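Local structure of inorganic pyrophosphatase (Helicobacter pylori, 2BQX) at residues Arg42-Tyr45 / Asn49-Ala52; Pro51-Phe56 / Asp75-Ala80. The protein catalyses the magnesium-dependent hydrolysis of inorganic pyrophosphate to two phosphate ions, working as a homohexamer. All coordinates share one frame; numbering follows the deposited sequence.

Interaction 1 of 2, residues Arg42-Tyr45 / Asn49-Ala52; sequences RVLY and NYPA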
loop_
_atom_site.group_PDB
_atom_site.type_symbol
_atom_site.label_atom_id
_atom_site.label_comp_id
_atom_site.label_asym_id
_atom_site.label_seq_id
_atom_site.Cartn_x
_atom_site.Cartn_y
_atom_site.Cartn_z
ATOM N N ARG A 42 -10.437 16.402 8.435
ATOM C CA ARG A 42 -11.522 15.449 8.582
ATOM C C ARG A 42 -11.188 14.071 8.051
ATOM O O ARG A 42 -10.436 13.932 7.093
ATOM C CB ARG A 42 -12.754 15.986 7.843
ATOM C CG ARG A 42 -13.935 15.034 7.759
ATOM C CD ARG A 42 -14.599 14.871 9.112
ATOM N NE ARG A 42 -14.755 16.158 9.783
ATOM C CZ ARG A 42 -15.393 17.203 9.267
ATOM N NH1 ARG A 42 -15.474 18.335 9.955
ATOM N NH2 ARG A 42 -15.955 17.115 8.064
ATOM N N VAL A 43 -11.738 13.056 8.705
ATOM C CA VAL A 43 -11.578 11.687 8.253
ATOM C C VAL A 43 -12.998 11.329 7.853
ATOM O O VAL A 43 -13.919 11.419 8.669
ATOM C CB VAL A 43 -11.102 10.735 9.369
ATOM C CG1 VAL A 43 -11.001 9.320 8.817
ATOM C CG2 VAL A 43 -9.736 11.174 9.896
ATOM N N LEU A 44 -13.182 10.957 6.594
ATOM C CA LEU A 44 -14.512 10.615 6.085
ATOM C C LEU A 44 -15.256 9.673 7.030
ATOM O O LEU A 44 -14.687 8.705 7.529
ATOM C CB LEU A 44 -14.390 9.974 4.699
ATOM C CG LEU A 44 -13.824 10.850 3.576
ATOM C CD1 LEU A 44 -13.740 10.039 2.298
ATOM C CD2 LEU A 44 -14.724 12.073 3.367
ATOM N N TYR A 45 -16.528 9.970 7.274
ATOM C CA TYR A 45 -17.358 9.151 8.155
ATOM C C TYR A 45 -17.743 7.836 7.487
ATOM O O TYR A 45 -17.954 6.832 8.159
ATOM C CB TYR A 45 -18.647 9.889 8.515
ATOM C CG TYR A 45 -18.518 10.974 9.568
ATOM C CD1 TYR A 45 -17.400 11.806 9.624
ATOM C CD2 TYR A 45 -19.559 11.207 10.466
ATOM C CE1 TYR A 45 -17.330 12.854 10.556
ATOM C CE2 TYR A 45 -19.506 12.244 11.391
ATOM C CZ TYR A 45 -18.389 13.063 11.430
ATOM O OH TYR A 45 -18.344 14.099 12.340
ATOM N N ASN A 49 -13.578 7.163 -0.471
ATOM C CA ASN A 49 -12.250 7.698 -0.705
ATOM C C ASN A 49 -12.339 8.735 -1.806
ATOM O O ASN A 49 -13.140 8.590 -2.730
ATOM C CB ASN A 49 -11.279 6.575 -1.080
ATOM C CG ASN A 49 -11.937 5.466 -1.880
ATOM O OD1 ASN A 49 -12.629 4.596 -1.331
ATOM N ND2 ASN A 49 -11.726 5.491 -3.187
ATOM N N TYR A 50 -11.540 9.792 -1.705
ATOM C CA TYR A 50 -11.583 10.843 -2.716
ATOM C C TYR A 50 -11.264 10.313 -4.105
ATOM O O TYR A 50 -10.230 9.686 -4.323
ATOM C CB TYR A 50 -10.643 11.991 -2.341
ATOM C CG TYR A 50 -11.254 12.931 -1.337
ATOM C CD1 TYR A 50 -11.308 12.607 0.016
ATOM C CD2 TYR A 50 -11.812 14.142 -1.749
ATOM C CE1 TYR A 50 -11.903 13.472 0.936
ATOM C CE2 TYR A 50 -12.409 15.005 -0.842
ATOM C CZ TYR A 50 -12.450 14.667 0.495
ATOM O OH TYR A 50 -13.036 15.534 1.394
ATOM N N PRO A 51 -12.164 10.559 -5.065
ATOM C CA PRO A 51 -12.004 10.103 -6.449
ATOM C C PRO A 51 -10.953 10.838 -7.270
ATOM O O PRO A 51 -10.717 10.505 -8.431
ATOM C CB PRO A 51 -13.407 10.261 -7.019
ATOM C CG PRO A 51 -13.888 11.493 -6.337
ATOM C CD PRO A 51 -13.437 11.287 -4.898
ATOM N N ALA A 52 -10.326 11.839 -6.666
ATOM C CA ALA A 52 -9.281 12.599 -7.348
ATOM C C ALA A 52 -8.473 13.353 -6.326
ATOM O O ALA A 52 -8.826 13.397 -5.153
ATOM C CB ALA A 52 -9.893 13.596 -8.331
#
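L44 and Y50 meet where the chain leaves strand 38-43 of the two-stranded antiparallel sheet 27-31/38-43 and continues through a loop to strand 53-56 of the soluble pyrophosphatase fold. The apolar part of the contact is one leucine end against one corner of a tyrosine ring: L44 CD2 lies 4.0 Å from Y50 CE1, and L44 CD1 lies 4.1 Å from the same carbon. With both methyls converging on CE1, the leucine fork touches the ring obliquely, nearer its hydroxyl end than its root. In L44, chi1 (-64°) sets CG beside the backbone N, and chi2 (178°) puts CD1 anti to CA, where it meets N49.

The second kind of touch is between side chain and main chain. L44 CD1 rests 4.0 Å from N49 N and 4.1 Å from N49 CA, so the leucine spans both N49 and Y50. The backbones themselves stay apart, the closest CA atoms, those of L44 and N49, being 7.7 Å from each other; the contact buries 115 Å² in all, made by the L44 side chain against the N49 backbone and the Y50 ring.

F136 of helix 127-139 touches L44 and meets the Y50 ring at about 55° between planes. The side chain of Y50 is also about 4 Å from those of K28 and Y140, both predicted substrate ligands, which places this apolar contact next to the probable pyrophosphate site. R42, another predicted ligand, pairs with E144 through a salt bridge from NH2 to OE1.

Interaction 2 of 2, residues Pro51-Phe56 / Asp75-Ala80; sequences PANYGF and DVAFQA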
loop_
_atom_site.group_PDB
_atom_site.type_symbol
_atom_site.label_atom_id
_atom_site.label_comp_id
_atom_site.label_asym_id
_atom_site.label_seq_id
_atom_site.Cartn_x
_atom_site.Cartn_y
_atom_site.Cartn_z
ATOM N N PRO A 51 -12.164 10.559 -5.065
ATOM C CA PRO A 51 -12.004 10.103 -6.449
ATOM C C PRO A 51 -10.953 10.838 -7.270
ATOM O O PRO A 51 -10.717 10.505 -8.431
ATOM C CB PRO A 51 -13.407 10.261 -7.019
ATOM C CG PRO A 51 -13.888 11.493 -6.337
ATOM C CD PRO A 51 -13.437 11.287 -4.898
ATOM N N ALA A 52 -10.326 11.839 -6.666
ATOM C CA ALA A 52 -9.281 12.599 -7.348
ATOM C C ALA A 52 -8.473 13.353 -6.326
ATOM O O ALA A 52 -8.826 13.397 -5.153
ATOM C CB ALA A 52 -9.893 13.596 -8.331
ATOM N N ASN A 53 -7.376 13.938 -6.781
ATOM C CA ASN A 53 -6.558 14.751 -5.908
ATOM C C ASN A 53 -7.412 16.002 -5.754
ATOM O O ASN A 53 -8.151 16.367 -6.671
ATOM C CB ASN A 53 -5.223 15.053 -6.580
ATOM C CG ASN A 53 -4.403 13.793 -6.817
ATOM O OD1 ASN A 53 -3.969 13.134 -5.863
ATOM N ND2 ASN A 53 -4.193 13.444 -8.091
ATOM N N TYR A 54 -7.312 16.645 -4.600
ATOM C CA TYR A 54 -8.129 17.813 -4.301
ATOM C C TYR A 54 -7.319 18.943 -3.677
ATOM O O TYR A 54 -6.481 18.701 -2.813
ATOM C CB TYR A 54 -9.227 17.369 -3.337
ATOM C CG TYR A 54 -10.248 18.414 -2.986
ATOM C CD1 TYR A 54 -9.957 19.449 -2.091
ATOM C CD2 TYR A 54 -11.523 18.359 -3.539
ATOM C CE1 TYR A 54 -10.925 20.403 -1.764
ATOM C CE2 TYR A 54 -12.486 19.296 -3.221
ATOM C CZ TYR A 54 -12.185 20.314 -2.337
ATOM O OH TYR A 54 -13.164 21.231 -2.045
ATOM N N GLY A 55 -7.579 20.177 -4.100
ATOM C CA GLY A 55 -6.845 21.295 -3.538
ATOM C C GLY A 55 -7.484 22.642 -3.818
ATOM O O GLY A 55 -8.678 22.727 -4.103
ATOM N N PHE A 56 -6.691 23.701 -3.740
ATOM C CA PHE A 56 -7.214 25.039 -3.994
ATOM C C PHE A 56 -6.238 25.852 -4.831
ATOM O O PHE A 56 -5.057 25.515 -4.935
ATOM C CB PHE A 56 -7.484 25.758 -2.666
ATOM C CG PHE A 56 -6.236 26.122 -1.905
ATOM C CD1 PHE A 56 -5.531 27.287 -2.211
ATOM C CD2 PHE A 56 -5.746 25.282 -0.906
ATOM C CE1 PHE A 56 -4.360 27.607 -1.537
ATOM C CE2 PHE A 56 -4.575 25.593 -0.226
ATOM C CZ PHE A 56 -3.878 26.760 -0.541
ATOM N N ASP A 75 -4.142 9.507 -12.781
ATOM C CA ASP A 75 -4.140 8.099 -12.437
ATOM C C ASP A 75 -3.333 7.919 -11.164
ATOM O O ASP A 75 -3.446 6.889 -10.499
ATOM C CB ASP A 75 -3.529 7.251 -13.550
ATOM C CG ASP A 75 -4.399 7.211 -14.788
ATOM O OD1 ASP A 75 -5.636 7.310 -14.649
ATOM O OD2 ASP A 75 -3.843 7.064 -15.890
ATOM N N VAL A 76 -2.515 8.915 -10.823
ATOM C CA VAL A 76 -1.698 8.831 -9.615
ATOM C C VAL A 76 -2.150 9.788 -8.519
ATOM O O VAL A 76 -2.858 10.755 -8.781
ATOM C CB VAL A 76 -0.197 9.102 -9.906
ATOM C CG1 VAL A 76 0.308 8.144 -10.967
ATOM C CG2 VAL A 76 0.015 10.548 -10.323
ATOM N N ALA A 77 -1.742 9.489 -7.289
ATOM C CA ALA A 77 -2.079 10.302 -6.124
ATOM C C ALA A 77 -0.905 11.217 -5.752
ATOM O O ALA A 77 0.209 10.742 -5.532
ATOM C CB ALA A 77 -2.415 9.382 -4.940
ATOM N N PHE A 78 -1.159 12.524 -5.696
ATOM C CA PHE A 78 -0.136 13.497 -5.339
ATOM C C PHE A 78 -0.160 13.709 -3.826
ATOM O O PHE A 78 -1.228 13.718 -3.207
ATOM C CB PHE A 78 -0.391 14.837 -6.053
ATOM C CG PHE A 78 -0.399 14.733 -7.555
ATOM C CD1 PHE A 78 0.652 14.110 -8.226
ATOM C CD2 PHE A 78 -1.467 15.225 -8.296
ATOM C CE1 PHE A 78 0.638 13.976 -9.614
ATOM C CE2 PHE A 78 -1.493 15.097 -9.687
ATOM C CZ PHE A 78 -0.438 14.467 -10.342
ATOM N N GLN A 79 1.020 13.890 -3.245
ATOM C CA GLN A 79 1.173 14.090 -1.805
ATOM C C GLN A 79 0.507 15.356 -1.286
ATOM O O GLN A 79 0.686 16.437 -1.851
ATOM C CB GLN A 79 2.661 14.125 -1.462
ATOM C CG GLN A 79 2.951 14.317 0.019
ATOM C CD GLN A 79 4.378 13.933 0.359
ATOM O OE1 GLN A 79 4.762 12.767 0.244
ATOM N NE2 GLN A 79 5.171 14.910 0.769
ATOM N N ALA A 80 -0.265 15.229 -0.209
ATOM C CA ALA A 80 -0.923 16.400 0.360
ATOM C C ALA A 80 0.180 17.395 0.692
ATOM O O ALA A 80 1.223 17.020 1.223
ATOM C CB ALA A 80 -1.698 16.029 1.621
#
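The N53 amide and the F78 ring are the two flat groups, their planes 29° apart although the side chains themselves run crosswise. The amide nitrogen approaches the ring obliquely, nearest to CD2 and CE2: N53 ND2 is 3.3 Å from F78 CD2. The same ND2 is 3.5 Å from F78 CE2, and N53 CG lies 3.6 Å from F78 CD2. V76 O lies almost in the amide plane and receives the hydrogen bond from N53 ND2 at 3.1 Å. That bond is nearly straight, with an N-H...O angle of 171°. On the oxygen side, F78 N donates to N53 OD1 over 2.9 Å. This donor sits above the carbonyl plane, 45° out of it. The CA-CB bond of N53 points toward the loop, and with CG beside the backbone N the amide lies against residues 76-78.

The two bonds hold the asparagine at both ends of its amide, V76 O accepting and F78 N donating, and so fix the rotation of the group. They tie the first residue of strand 53-56, in the mixed sheet of the pyrophosphatase fold, to the loop that leads from strand 69-72 to strand 83-96. OD1 also accepts a hydrogen bond from K23 N, and ND2 makes a weak one to V72 O in strand 69-72.

Next along the strand, Y54 is a predicted substrate ligand whose OH is hydrogen-bonded to K103 NZ. V76 and F78 pack on I27 and V40, respectively, of a neighbouring subunit.

The centres of interactions 1 and 2 are 11 Å apart, and the two share P51 and A52, where the loop after strand 38-43 runs into strand 53-56. Along the chain, 42-45 comes first, then 49-52, which continues into 51-56, and 75-80 follows strand 69-72. Interaction 1 thus belongs to the exit from the two-stranded sheet, whereas interaction 2 anchors the start of strand 53-56 in the mixed sheet to a distant loop. The predicted substrate ligands R42 and Y54 lie in the segments 42-45 and 51-56, and residues of both pairs of segments also lie against the same neighbouring subunit of the hexamer.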